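Local coordinates for protein amidase (Bacillus anthracis, PDB 5EWQ) that probably hydrolyses carboxylic amides to the free acid and ammonia, as a member of the amidase signature family, at residues V239-S244 with A263-R268; L467-G472 with Y499-Q504; T223-S228 with E258-A263; G164-S169 with S206-V211; D148-K153 with S249-I254. All blocks are in the same frame, centred on the assembly; numbering follows the deposited sequence.

Contact 1. Residues V239-S244 with A263-R268; sequences VGLRPS and AGPMAR
V239 and G240 lie against A267 and M266 as antiparallel neighbours in the central mixed sheet of the amidase signature fold, with strand axes 4.8 Å apart. V239 and A267 form a hydrogen-bonded pair and G240 and M266 a non-hydrogen-bonded one. In the first pair the A267 amide donates to V239 O at 2.9 Å, and the V239 amide donates back to A267 O, a bond whose modelled length is too short to be trusted. Two residues on, L241 N reaches P265 O at 3.1 Å with an N-H...O angle of 157°. The return bond cannot form, because the nitrogen of P265 carries no hydrogen; L241 O meets the CA of G264 instead, a CA-H...O contact of 3.2 Å. The amides and carbonyls on the outer sides are used as well. G240 and R242 bond to A468 and E466 of the next strand, while G264 and M266 bond to G222 and A220. At the ends, R242 NH2 donates to L260 O and R268 forms a salt bridge with D215. L241 and P265 add an apolar contact, which helix 270-280 covers: F277 meets L241 and L276 meets P265. With CG of L241 anti to its backbone N (chi1 171°), the branch crosses P265 at a slant, and L241 CD2 rests 3.7 Å from P265 CD.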
# COMPACT_ATOMS: atom_id res chain seq x y z
N VAL A 239 8.79 1.33 2.18
CA VAL A 239 8.26 0.63 3.35
C VAL A 239 6.76 0.40 3.22
O VAL A 239 6.01 1.31 2.88
CB VAL A 239 8.56 1.42 4.64
CG1 VAL A 239 7.96 0.70 5.85
CG2 VAL A 239 10.05 1.62 4.82
N GLY A 240 6.33 -0.83 3.50
CA GLY A 240 4.92 -1.18 3.46
C GLY A 240 4.52 -2.08 4.61
O GLY A 240 5.22 -3.05 4.92
N LEU A 241 3.40 -1.77 5.24
CA LEU A 241 2.92 -2.55 6.38
C LEU A 241 1.53 -3.13 6.16
O LEU A 241 0.61 -2.42 5.77
CB LEU A 241 2.91 -1.69 7.65
CG LEU A 241 2.23 -2.34 8.86
CD1 LEU A 241 3.20 -3.24 9.62
CD2 LEU A 241 1.62 -1.30 9.79
N ARG A 242 1.39 -4.43 6.40
CA ARG A 242 0.08 -5.05 6.48
C ARG A 242 -0.29 -5.22 7.95
O ARG A 242 0.36 -5.96 8.67
CB ARG A 242 0.05 -6.41 5.77
CG ARG A 242 -1.23 -7.19 6.02
CD ARG A 242 -1.12 -8.63 5.55
NE ARG A 242 -2.29 -9.42 5.94
CZ ARG A 242 -3.35 -9.62 5.17
NH1 ARG A 242 -3.39 -9.09 3.95
NH2 ARG A 242 -4.37 -10.34 5.60
N PRO A 243 -1.34 -4.52 8.39
CA PRO A 243 -1.75 -4.60 9.80
C PRO A 243 -2.44 -5.92 10.13
O PRO A 243 -2.76 -6.69 9.22
CB PRO A 243 -2.72 -3.42 9.94
CG PRO A 243 -3.31 -3.27 8.59
CD PRO A 243 -2.21 -3.61 7.62
N SER A 244 -2.66 -6.17 11.41
CA SER A 244 -3.38 -7.37 11.83
C SER A 244 -4.84 -7.28 11.40
O SER A 244 -5.43 -6.20 11.42
CB SER A 244 -3.29 -7.55 13.35
OG SER A 244 -1.95 -7.58 13.78
N ALA A 263 -6.12 -2.71 5.03
CA ALA A 263 -5.50 -1.48 4.54
C ALA A 263 -4.31 -1.10 5.40
O ALA A 263 -4.42 -0.98 6.62
CB ALA A 263 -6.52 -0.35 4.51
N GLY A 264 -3.16 -0.90 4.76
CA GLY A 264 -1.94 -0.58 5.47
C GLY A 264 -1.23 0.67 4.97
O GLY A 264 -1.52 1.16 3.88
N PRO A 265 -0.30 1.20 5.78
CA PRO A 265 0.44 2.42 5.46
C PRO A 265 1.68 2.14 4.61
O PRO A 265 2.29 1.08 4.75
CB PRO A 265 0.82 2.96 6.83
CG PRO A 265 1.03 1.72 7.64
CD PRO A 265 0.08 0.67 7.10
N MSE A 266 2.04 3.08 3.75
CA MSE A 266 3.22 2.93 2.90
C MSE A 266 4.01 4.23 2.83
O MSE A 266 3.45 5.30 2.62
CB MSE A 266 2.81 2.47 1.49
CG MSE A 266 2.01 1.18 1.46
SE MSE A 266 1.61 0.54 -0.33
CE MSE A 266 3.41 0.05 -0.88
N ALA A 267 5.33 4.12 3.00
CA ALA A 267 6.21 5.29 2.96
C ALA A 267 7.63 4.88 2.61
O ALA A 267 7.91 3.71 2.37
CB ALA A 267 6.18 6.02 4.29
N ARG A 268 8.54 5.85 2.57
CA ARG A 268 9.94 5.57 2.31
C ARG A 268 10.63 5.12 3.59
O ARG A 268 11.59 4.35 3.56
CB ARG A 268 10.65 6.81 1.76
CG ARG A 268 9.77 7.73 0.94
CD ARG A 268 10.54 8.96 0.49
NE ARG A 268 9.68 9.95 -0.14
CZ ARG A 268 9.05 10.92 0.52
NH1 ARG A 268 8.28 11.78 -0.14
NH2 ARG A 268 9.20 11.04 1.83

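Contact 2. Residues L467-G472 with Y499-Q504; sequences LAVPAG and YAYEQQ
Y501 of helix 491-503 lays the edge of its ring against V469 of strand 466-473, and the phenol can be followed outward atom by atom. From CB the ring carbon CG stands anti to the backbone N (chi1 167°), which carries the ring from the helix to the strand. The first ring atom to touch is CD2, 3.5 Å from V469 CG1, with V469 CB lying in the plane of the ring at the same edge. CE2 comes next, 3.7 Å from V469 CG1. At the tip, Y501 OH lies 3.5 Å from A471 CB, so the ring spans two residues that alternate along the strand. There the strand is bulged, A471 and G472 being paired together opposite V480 in a classic beta bulge. V469 and Y501 run antiparallel alongside each other, and the meeting is van der Waals packing, with no polar bond between the segments. V469 CG1 also touches the next helical residue, at 4.1 Å from E502 CB; the carboxylate of E502 turns elsewhere, to the amide of V270. Beyond the ring stand F484, which meets it edge-to-face, and I335 and L339 of helix 329-341. Helix and strand run nearly parallel, 15° apart with axes 8.8 Å from each other, so helix 491-503 packs along strand 466-473 with Y501 wedged between that strand, strand 479-485 and helix 329-341.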
# COMPACT_ATOMS: atom_id res chain seq x y z
N LEU A 467 5.74 -6.37 7.60
CA LEU A 467 6.43 -5.10 7.41
C LEU A 467 7.56 -5.21 6.38
O LEU A 467 8.53 -5.93 6.59
CB LEU A 467 6.98 -4.58 8.74
CG LEU A 467 7.67 -3.21 8.68
CD1 LEU A 467 6.69 -2.15 8.22
CD2 LEU A 467 8.26 -2.85 10.03
N ALA A 468 7.42 -4.49 5.28
CA ALA A 468 8.41 -4.50 4.22
C ALA A 468 9.42 -3.37 4.38
O ALA A 468 9.05 -2.21 4.55
CB ALA A 468 7.74 -4.41 2.86
N VAL A 469 10.71 -3.72 4.33
CA VAL A 469 11.78 -2.74 4.47
C VAL A 469 12.81 -2.94 3.35
O VAL A 469 13.25 -4.06 3.12
CB VAL A 469 12.48 -2.85 5.85
CG1 VAL A 469 13.63 -1.85 5.95
CG2 VAL A 469 11.48 -2.63 6.97
N PRO A 470 13.18 -1.85 2.66
CA PRO A 470 14.17 -1.88 1.57
C PRO A 470 15.46 -2.61 1.95
O PRO A 470 16.17 -2.16 2.86
CB PRO A 470 14.44 -0.40 1.30
CG PRO A 470 13.17 0.27 1.68
CD PRO A 470 12.62 -0.50 2.85
N ALA A 471 15.75 -3.71 1.27
CA ALA A 471 16.91 -4.53 1.60
C ALA A 471 18.07 -4.30 0.64
O ALA A 471 19.16 -4.84 0.83
CB ALA A 471 16.52 -6.00 1.60
N GLY A 472 17.84 -3.50 -0.40
CA GLY A 472 18.89 -3.17 -1.34
C GLY A 472 18.51 -3.39 -2.79
O GLY A 472 17.34 -3.37 -3.15
N TYR A 499 12.45 -0.57 12.19
CA TYR A 499 13.19 0.69 12.28
C TYR A 499 14.67 0.44 12.56
O TYR A 499 15.53 1.14 12.03
CB TYR A 499 12.59 1.58 13.37
CG TYR A 499 13.27 2.92 13.52
CD1 TYR A 499 12.95 3.98 12.68
CD2 TYR A 499 14.23 3.13 14.50
CE1 TYR A 499 13.58 5.21 12.81
CE2 TYR A 499 14.86 4.35 14.64
CZ TYR A 499 14.53 5.39 13.80
OH TYR A 499 15.15 6.61 13.93
N ALA A 500 14.94 -0.54 13.40
CA ALA A 500 16.32 -0.87 13.77
C ALA A 500 17.07 -1.47 12.59
O ALA A 500 18.25 -1.19 12.40
CB ALA A 500 16.34 -1.82 14.95
N TYR A 501 16.39 -2.30 11.80
CA TYR A 501 17.00 -2.89 10.61
C TYR A 501 17.20 -1.84 9.53
O TYR A 501 18.17 -1.89 8.77
CB TYR A 501 16.14 -4.04 10.08
CG TYR A 501 16.54 -4.49 8.69
CD1 TYR A 501 17.70 -5.23 8.48
CD2 TYR A 501 15.76 -4.17 7.58
CE1 TYR A 501 18.07 -5.64 7.22
CE2 TYR A 501 16.12 -4.58 6.31
CZ TYR A 501 17.28 -5.31 6.14
OH TYR A 501 17.65 -5.72 4.87
N GLU A 502 16.28 -0.88 9.47
CA GLU A 502 16.34 0.18 8.46
C GLU A 502 17.53 1.10 8.68
O GLU A 502 18.28 1.40 7.75
CB GLU A 502 15.05 0.99 8.47
CG GLU A 502 15.04 2.14 7.48
CD GLU A 502 13.87 3.08 7.70
OE1 GLU A 502 13.62 3.46 8.87
OE2 GLU A 502 13.20 3.44 6.71
N GLN A 503 17.71 1.55 9.92
CA GLN A 503 18.76 2.50 10.25
C GLN A 503 20.14 1.86 10.27
O GLN A 503 21.14 2.50 9.95
CB GLN A 503 18.47 3.17 11.60
CG GLN A 503 17.20 4.00 11.63
CD GLN A 503 17.26 5.19 10.69
OE1 GLN A 503 18.34 5.70 10.38
NE2 GLN A 503 16.10 5.64 10.22
N GLN A 504 20.19 0.58 10.65
CA GLN A 504 21.46 -0.14 10.71
C GLN A 504 21.78 -0.81 9.38
O GLN A 504 22.43 -1.86 9.35
CB GLN A 504 21.43 -1.18 11.83

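Contact 3. Residues T223-S228 with E258-A263; sequences TETTGS and ETLDTA
T225 and D261 owe their meeting to similar first torsions: chi1 of -67° places T225 OG1 anti to its carbonyl carbon, and chi1 of -73° does the same for CG of D261. The two side chains therefore lie side by side and point the same way, and the hydroxyl donates to D261 OD1 at 2.8 Å, nearly in line with the C-O bond. The same rotation leaves T225 CG2 anti to its backbone N, where it crosses L260 at about a right angle, 3.7 Å from L260 CB. Behind these tips the backbones run antiparallel: E224 N donates to T262 O at 2.9 Å, while the answering bond from T262 N to E224 O is weak at 3.3 Å. T223 and A263 form the adjoining bridge, a non-hydrogen-bonded pair, with T223 CA 3.2 Å from T262 O. The carboxylate of E224 turns away from T262 and takes the amide of G227, with G227 N 2.8 Å from E224 OE2 and well above the carboxylate plane. T223 OG1 is bonded to K122 NZ, and S228 OG to S204 OG, a layout consistent with the Ser-cis-Ser-Lys triad of the amidase signature family. With L256 N bonded to D261 OD2, the D261 carboxylate receives donors at both oxygens, which would favour its ionised form; the T225 bond ties it to the segment leading to S228, the L256 bond to its own loop.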
# COMPACT_ATOMS: atom_id res chain seq x y z
N THR A 223 -3.81 -1.37 -0.02
CA THR A 223 -4.62 -2.48 0.47
C THR A 223 -3.96 -3.80 0.11
O THR A 223 -3.25 -3.89 -0.89
CB THR A 223 -6.05 -2.45 -0.12
OG1 THR A 223 -6.00 -2.71 -1.52
CG2 THR A 223 -6.70 -1.10 0.12
N GLU A 224 -4.19 -4.82 0.93
CA GLU A 224 -3.61 -6.13 0.67
C GLU A 224 -4.56 -7.28 0.98
O GLU A 224 -5.11 -7.37 2.07
CB GLU A 224 -2.32 -6.32 1.47
CG GLU A 224 -1.78 -7.74 1.41
CD GLU A 224 -0.45 -7.90 2.12
OE1 GLU A 224 0.24 -6.88 2.34
OE2 GLU A 224 -0.09 -9.05 2.44
N THR A 225 -4.74 -8.16 -0.00
CA THR A 225 -5.41 -9.43 0.22
C THR A 225 -4.36 -10.50 0.49
O THR A 225 -4.43 -11.22 1.48
CB THR A 225 -6.28 -9.84 -0.99
OG1 THR A 225 -7.37 -8.93 -1.12
CG2 THR A 225 -6.82 -11.25 -0.80
N THR A 226 -3.38 -10.58 -0.40
CA THR A 226 -2.24 -11.48 -0.22
C THR A 226 -1.00 -10.91 -0.91
O THR A 226 -0.74 -11.19 -2.08
CB THR A 226 -2.53 -12.88 -0.78
OG1 THR A 226 -3.75 -13.39 -0.21
CG2 THR A 226 -1.39 -13.84 -0.44
N GLY A 227 -0.24 -10.11 -0.17
CA GLY A 227 1.01 -9.55 -0.66
C GLY A 227 0.86 -8.26 -1.45
O GLY A 227 1.86 -7.71 -1.92
N SER A 228 -0.36 -7.77 -1.58
CA SER A 228 -0.62 -6.60 -2.41
C SER A 228 -0.02 -5.30 -1.86
O SER A 228 -0.08 -4.26 -2.51
CB SER A 228 -2.13 -6.41 -2.62
OG SER A 228 -2.63 -7.36 -3.55
N GLU A 258 -13.16 -10.09 1.89
CA GLU A 258 -13.19 -9.51 3.23
C GLU A 258 -12.55 -10.41 4.29
O GLU A 258 -12.26 -9.97 5.40
CB GLU A 258 -14.63 -9.18 3.63
CG GLU A 258 -15.28 -8.13 2.74
CD GLU A 258 -16.72 -7.85 3.13
OE1 GLU A 258 -17.35 -7.00 2.46
OE2 GLU A 258 -17.22 -8.47 4.09
N THR A 259 -12.34 -11.68 3.93
CA THR A 259 -11.61 -12.60 4.79
C THR A 259 -10.16 -12.15 4.95
O THR A 259 -9.59 -12.23 6.04
CB THR A 259 -11.63 -14.04 4.22
OG1 THR A 259 -12.99 -14.49 4.11
CG2 THR A 259 -10.87 -14.99 5.13
N LEU A 260 -9.58 -11.64 3.87
CA LEU A 260 -8.17 -11.29 3.85
C LEU A 260 -7.92 -9.79 3.68
O LEU A 260 -6.82 -9.31 3.96
CB LEU A 260 -7.46 -12.05 2.73
CG LEU A 260 -7.64 -13.57 2.73
CD1 LEU A 260 -6.96 -14.20 1.53
CD2 LEU A 260 -7.11 -14.17 4.03
N ASP A 261 -8.93 -9.06 3.22
CA ASP A 261 -8.80 -7.64 2.93
C ASP A 261 -8.31 -6.83 4.13
O ASP A 261 -8.76 -7.04 5.26
CB ASP A 261 -10.13 -7.06 2.43
CG ASP A 261 -10.47 -7.50 1.02
OD1 ASP A 261 -9.55 -7.91 0.29
OD2 ASP A 261 -11.66 -7.43 0.65
N THR A 262 -7.39 -5.91 3.87
CA THR A 262 -6.87 -5.02 4.91
C THR A 262 -6.20 -3.80 4.27
O THR A 262 -5.78 -3.84 3.12
CB THR A 262 -5.87 -5.73 5.83
OG1 THR A 262 -5.50 -4.86 6.90
CG2 THR A 262 -4.62 -6.14 5.06
N ALA A 263 -6.12 -2.71 5.03
CA ALA A 263 -5.50 -1.48 4.54
C ALA A 263 -4.31 -1.10 5.40
O ALA A 263 -4.42 -0.98 6.62
CB ALA A 263 -6.52 -0.35 4.51

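Contact 4. Residues G164-S169 with S206-V211; sequences GKANMS and SGSATV
G207 N donates to N167 O at 2.9 Å, the sole hydrogen bond between the residue that follows strand 161-166 and helix 206-213. The amide approaches from above the carbonyl plane, 45° out of it, and the N-H...O angle is a bent 133°. The lack of a side chain at G207 lets the backbones close to 4.3 Å between the CA atoms of N167 and G207. In the same gap A166 CB presses against the helix backbone, 3.4 Å from S208 N. The hydroxyls of S206 and S208 lie beside the contact but find their partners outside it: S206 OG is bonded to N190 OD1, and S208 OG to V221 O of strand 219-223. N167 is held from the other direction as well, its ND2 donating to G188 O and N86 O and its OD1 bonded to S184 OG. S169 OG is bonded to G182 N. A strand joined in this way to a helix whose S206, G207 and S208 belong to a serine- and glycine-rich run is consistent with the Gly/Ser-rich signature segment of this family, which probably lines the active site.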
# COMPACT_ATOMS: atom_id res chain seq x y z
N GLY A 164 -4.49 12.87 -3.46
CA GLY A 164 -5.03 12.23 -4.65
C GLY A 164 -5.14 10.73 -4.49
O GLY A 164 -5.06 10.21 -3.38
N LYS A 165 -5.32 10.03 -5.60
CA LYS A 165 -5.43 8.58 -5.56
C LYS A 165 -4.40 7.90 -6.46
O LYS A 165 -4.01 8.43 -7.49
CB LYS A 165 -6.85 8.15 -5.95
CG LYS A 165 -7.89 8.57 -4.93
CD LYS A 165 -9.28 8.05 -5.27
CE LYS A 165 -10.27 8.41 -4.18
NZ LYS A 165 -11.65 7.95 -4.48
N ALA A 166 -3.96 6.71 -6.04
CA ALA A 166 -2.87 6.02 -6.71
C ALA A 166 -3.36 4.92 -7.64
O ALA A 166 -4.41 4.32 -7.42
CB ALA A 166 -1.93 5.43 -5.68
N ASN A 167 -2.58 4.66 -8.69
CA ASN A 167 -2.90 3.60 -9.64
C ASN A 167 -2.74 2.24 -8.99
O ASN A 167 -2.07 2.10 -7.97
CB ASN A 167 -2.02 3.72 -10.89
CG ASN A 167 -2.62 3.01 -12.09
OD1 ASN A 167 -3.75 2.54 -12.04
ND2 ASN A 167 -1.86 2.95 -13.17
N MSE A 168 -3.35 1.22 -9.59
CA MSE A 168 -3.36 -0.11 -9.00
C MSE A 168 -3.67 -1.19 -10.02
O MSE A 168 -4.23 -0.91 -11.08
CB MSE A 168 -4.38 -0.18 -7.86
CG MSE A 168 -5.78 0.24 -8.29
SE MSE A 168 -7.12 0.04 -6.89
CE MSE A 168 -7.23 -1.90 -6.84
N SER A 169 -3.29 -2.42 -9.71
CA SER A 169 -3.74 -3.56 -10.49
C SER A 169 -5.26 -3.64 -10.35
O SER A 169 -5.78 -3.67 -9.23
CB SER A 169 -3.08 -4.85 -10.01
OG SER A 169 -1.67 -4.76 -10.10
N SER A 206 0.56 -0.84 -6.56
CA SER A 206 1.70 -0.34 -7.33
C SER A 206 1.86 1.17 -7.18
O SER A 206 2.94 1.65 -6.85
CB SER A 206 1.55 -0.72 -8.80
OG SER A 206 0.37 -0.15 -9.35
N GLY A 207 0.78 1.90 -7.44
CA GLY A 207 0.80 3.35 -7.39
C GLY A 207 1.10 3.91 -6.01
O GLY A 207 1.79 4.93 -5.89
N SER A 208 0.59 3.25 -4.98
CA SER A 208 0.81 3.69 -3.61
C SER A 208 2.28 3.56 -3.24
O SER A 208 2.79 4.28 -2.38
CB SER A 208 -0.06 2.89 -2.64
OG SER A 208 -1.43 3.11 -2.90
N ALA A 209 2.97 2.62 -3.89
CA ALA A 209 4.40 2.44 -3.69
C ALA A 209 5.19 3.48 -4.47
O ALA A 209 6.24 3.95 -4.02
CB ALA A 209 4.82 1.04 -4.09
N THR A 210 4.68 3.84 -5.64
CA THR A 210 5.39 4.74 -6.55
C THR A 210 5.36 6.19 -6.08
O THR A 210 6.36 6.90 -6.18
CB THR A 210 4.81 4.66 -7.97
OG1 THR A 210 4.71 3.30 -8.38
CG2 THR A 210 5.68 5.43 -8.95
N VAL A 211 4.22 6.62 -5.55
CA VAL A 211 4.04 8.01 -5.13
C VAL A 211 5.00 8.41 -4.01
O VAL A 211 5.39 9.57 -3.90
CB VAL A 211 2.59 8.28 -4.68
CG1 VAL A 211 1.65 8.23 -5.87
CG2 VAL A 211 2.16 7.29 -3.61

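Contact 5. Residues D148-K153 with S249-I254; sequences DATIVK and SRTGII
T150 and T251 cross at about a right angle, with the methyl carbon T150 CG2 set 3.7 Å from T251 CB. The torsion of T150 (chi1 56°) puts CG2 anti to the carbonyl carbon and leaves OG1 on the flank of S249, 3.1 Å from S249 OG. S249 OG also accepts from T251 N at 3.2 Å, closing an ST turn, and the hydroxyls of both S249 and T251 are bonded to D284 OD2. A second crossing lies deeper. I151 and I253 also meet at about a right angle, tip to tip, with I151 CD1 3.9 Å from I253 CD1, while I151 CG2 lies 3.7 Å from S249 O. This apolar pair extends the contact inward, where I151 reaches V221 and I253 reaches T223 of strand 219-223. Between the two crossings the backbones touch. A149 sits at the N-cap of helix 150-155, and an alanine has no side-chain acceptor to offer the first turn. A carbonyl of the other segment takes part instead, T150 N donating to T251 O at 3.2 Å with an N-H...O angle of 160°. G252 is the third residue of the type II turn from R250 to I253, and its bare CA lets A149 come within 3.8 Å, CA to CA. The arrangement is that of a type II turn with glycine in its third position, packed across the start of a helix and supplying a carbonyl to its first-turn amide.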
# COMPACT_ATOMS: atom_id res chain seq x y z
N ASP A 148 -16.79 9.20 2.95
CA ASP A 148 -15.37 8.86 3.00
C ASP A 148 -15.19 7.48 3.62
O ASP A 148 -16.05 7.00 4.35
CB ASP A 148 -14.58 9.89 3.80
CG ASP A 148 -14.49 11.23 3.10
OD1 ASP A 148 -14.61 11.27 1.86
OD2 ASP A 148 -14.28 12.25 3.80
N ALA A 149 -14.06 6.84 3.31
CA ALA A 149 -13.67 5.65 4.04
C ALA A 149 -13.31 6.06 5.46
O ALA A 149 -12.87 7.19 5.68
CB ALA A 149 -12.50 4.96 3.36
N THR A 150 -13.52 5.16 6.42
CA THR A 150 -13.27 5.48 7.82
C THR A 150 -11.82 5.88 8.06
O THR A 150 -11.54 6.75 8.89
CB THR A 150 -13.63 4.30 8.74
OG1 THR A 150 -12.90 3.14 8.34
CG2 THR A 150 -15.12 4.01 8.65
N ILE A 151 -10.91 5.27 7.32
CA ILE A 151 -9.49 5.60 7.44
C ILE A 151 -9.22 7.00 6.89
O ILE A 151 -8.30 7.68 7.35
CB ILE A 151 -8.61 4.57 6.71
CG1 ILE A 151 -8.99 4.47 5.23
CG2 ILE A 151 -8.72 3.21 7.37
CD1 ILE A 151 -8.15 3.50 4.44
N VAL A 152 -10.02 7.42 5.92
CA VAL A 152 -9.90 8.76 5.36
C VAL A 152 -10.52 9.78 6.32
O VAL A 152 -9.99 10.87 6.53
CB VAL A 152 -10.58 8.87 3.98
CG1 VAL A 152 -10.57 10.30 3.48
CG2 VAL A 152 -9.90 7.94 2.99
N LYS A 153 -11.65 9.40 6.91
CA LYS A 153 -12.34 10.25 7.87
C LYS A 153 -11.48 10.46 9.12
O LYS A 153 -11.43 11.57 9.66
CB LYS A 153 -13.69 9.63 8.26
CG LYS A 153 -14.52 10.49 9.21
CD LYS A 153 -15.86 9.83 9.51
N SER A 249 -9.95 -0.64 9.92
CA SER A 249 -11.26 -0.82 9.32
C SER A 249 -11.20 -0.83 7.80
O SER A 249 -10.41 -0.11 7.19
CB SER A 249 -12.21 0.29 9.79
OG SER A 249 -13.47 0.18 9.15
N ARG A 250 -12.04 -1.66 7.18
CA ARG A 250 -12.08 -1.77 5.73
C ARG A 250 -13.28 -1.03 5.15
O ARG A 250 -13.51 -1.05 3.94
CB ARG A 250 -12.13 -3.24 5.29
CG ARG A 250 -10.83 -4.02 5.50
CD ARG A 250 -10.72 -4.58 6.91
NE ARG A 250 -11.92 -5.31 7.30
CZ ARG A 250 -12.18 -6.57 6.96
NH1 ARG A 250 -11.33 -7.25 6.21
NH2 ARG A 250 -13.30 -7.15 7.37
N THR A 251 -14.05 -0.38 6.03
CA THR A 251 -15.24 0.35 5.62
C THR A 251 -14.90 1.51 4.69
O THR A 251 -14.08 2.36 5.02
CB THR A 251 -16.02 0.88 6.83
OG1 THR A 251 -16.41 -0.21 7.67
CG2 THR A 251 -17.26 1.63 6.38
N GLY A 252 -15.54 1.54 3.52
CA GLY A 252 -15.29 2.57 2.54
C GLY A 252 -14.20 2.18 1.57
O GLY A 252 -13.56 3.03 0.96
N ILE A 253 -13.98 0.88 1.43
CA ILE A 253 -12.98 0.36 0.51
C ILE A 253 -13.58 -0.75 -0.35
O ILE A 253 -14.13 -1.72 0.17
CB ILE A 253 -11.74 -0.19 1.25
CG1 ILE A 253 -11.13 0.89 2.15
CG2 ILE A 253 -10.71 -0.70 0.25
CD1 ILE A 253 -9.95 0.41 2.97
N ILE A 254 -13.47 -0.60 -1.67
CA ILE A 254 -13.96 -1.62 -2.60
C ILE A 254 -13.24 -2.94 -2.34
O ILE A 254 -12.03 -3.05 -2.56
CB ILE A 254 -13.76 -1.20 -4.06
CG1 ILE A 254 -14.56 0.07 -4.36
CG2 ILE A 254 -14.18 -2.32 -5.00
CD1 ILE A 254 -14.46 0.54 -5.79

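In the fold
Contact 1 lies near the middle of the fold, with the others around it. It touches contact 2, 13 Å away between centres, through the bond of A468 N to G240 O (2.7 Å). Contact 3, its centre 11 Å from that of contact 1, shares A263 with it and also holds R250 of contact 5 by carbonyls of E258 and D261. M266 links contact 1 to contact 4, resting on S208 and A209. Contacts 2 and 5 lie on opposite sides of the chain's centre, 29 Å apart between centres. Of the putative triad, S228 belongs to contact 3, and K122 and S204 lie beside it; the nearest atoms of contacts 3 and 4 are about 5 Å apart.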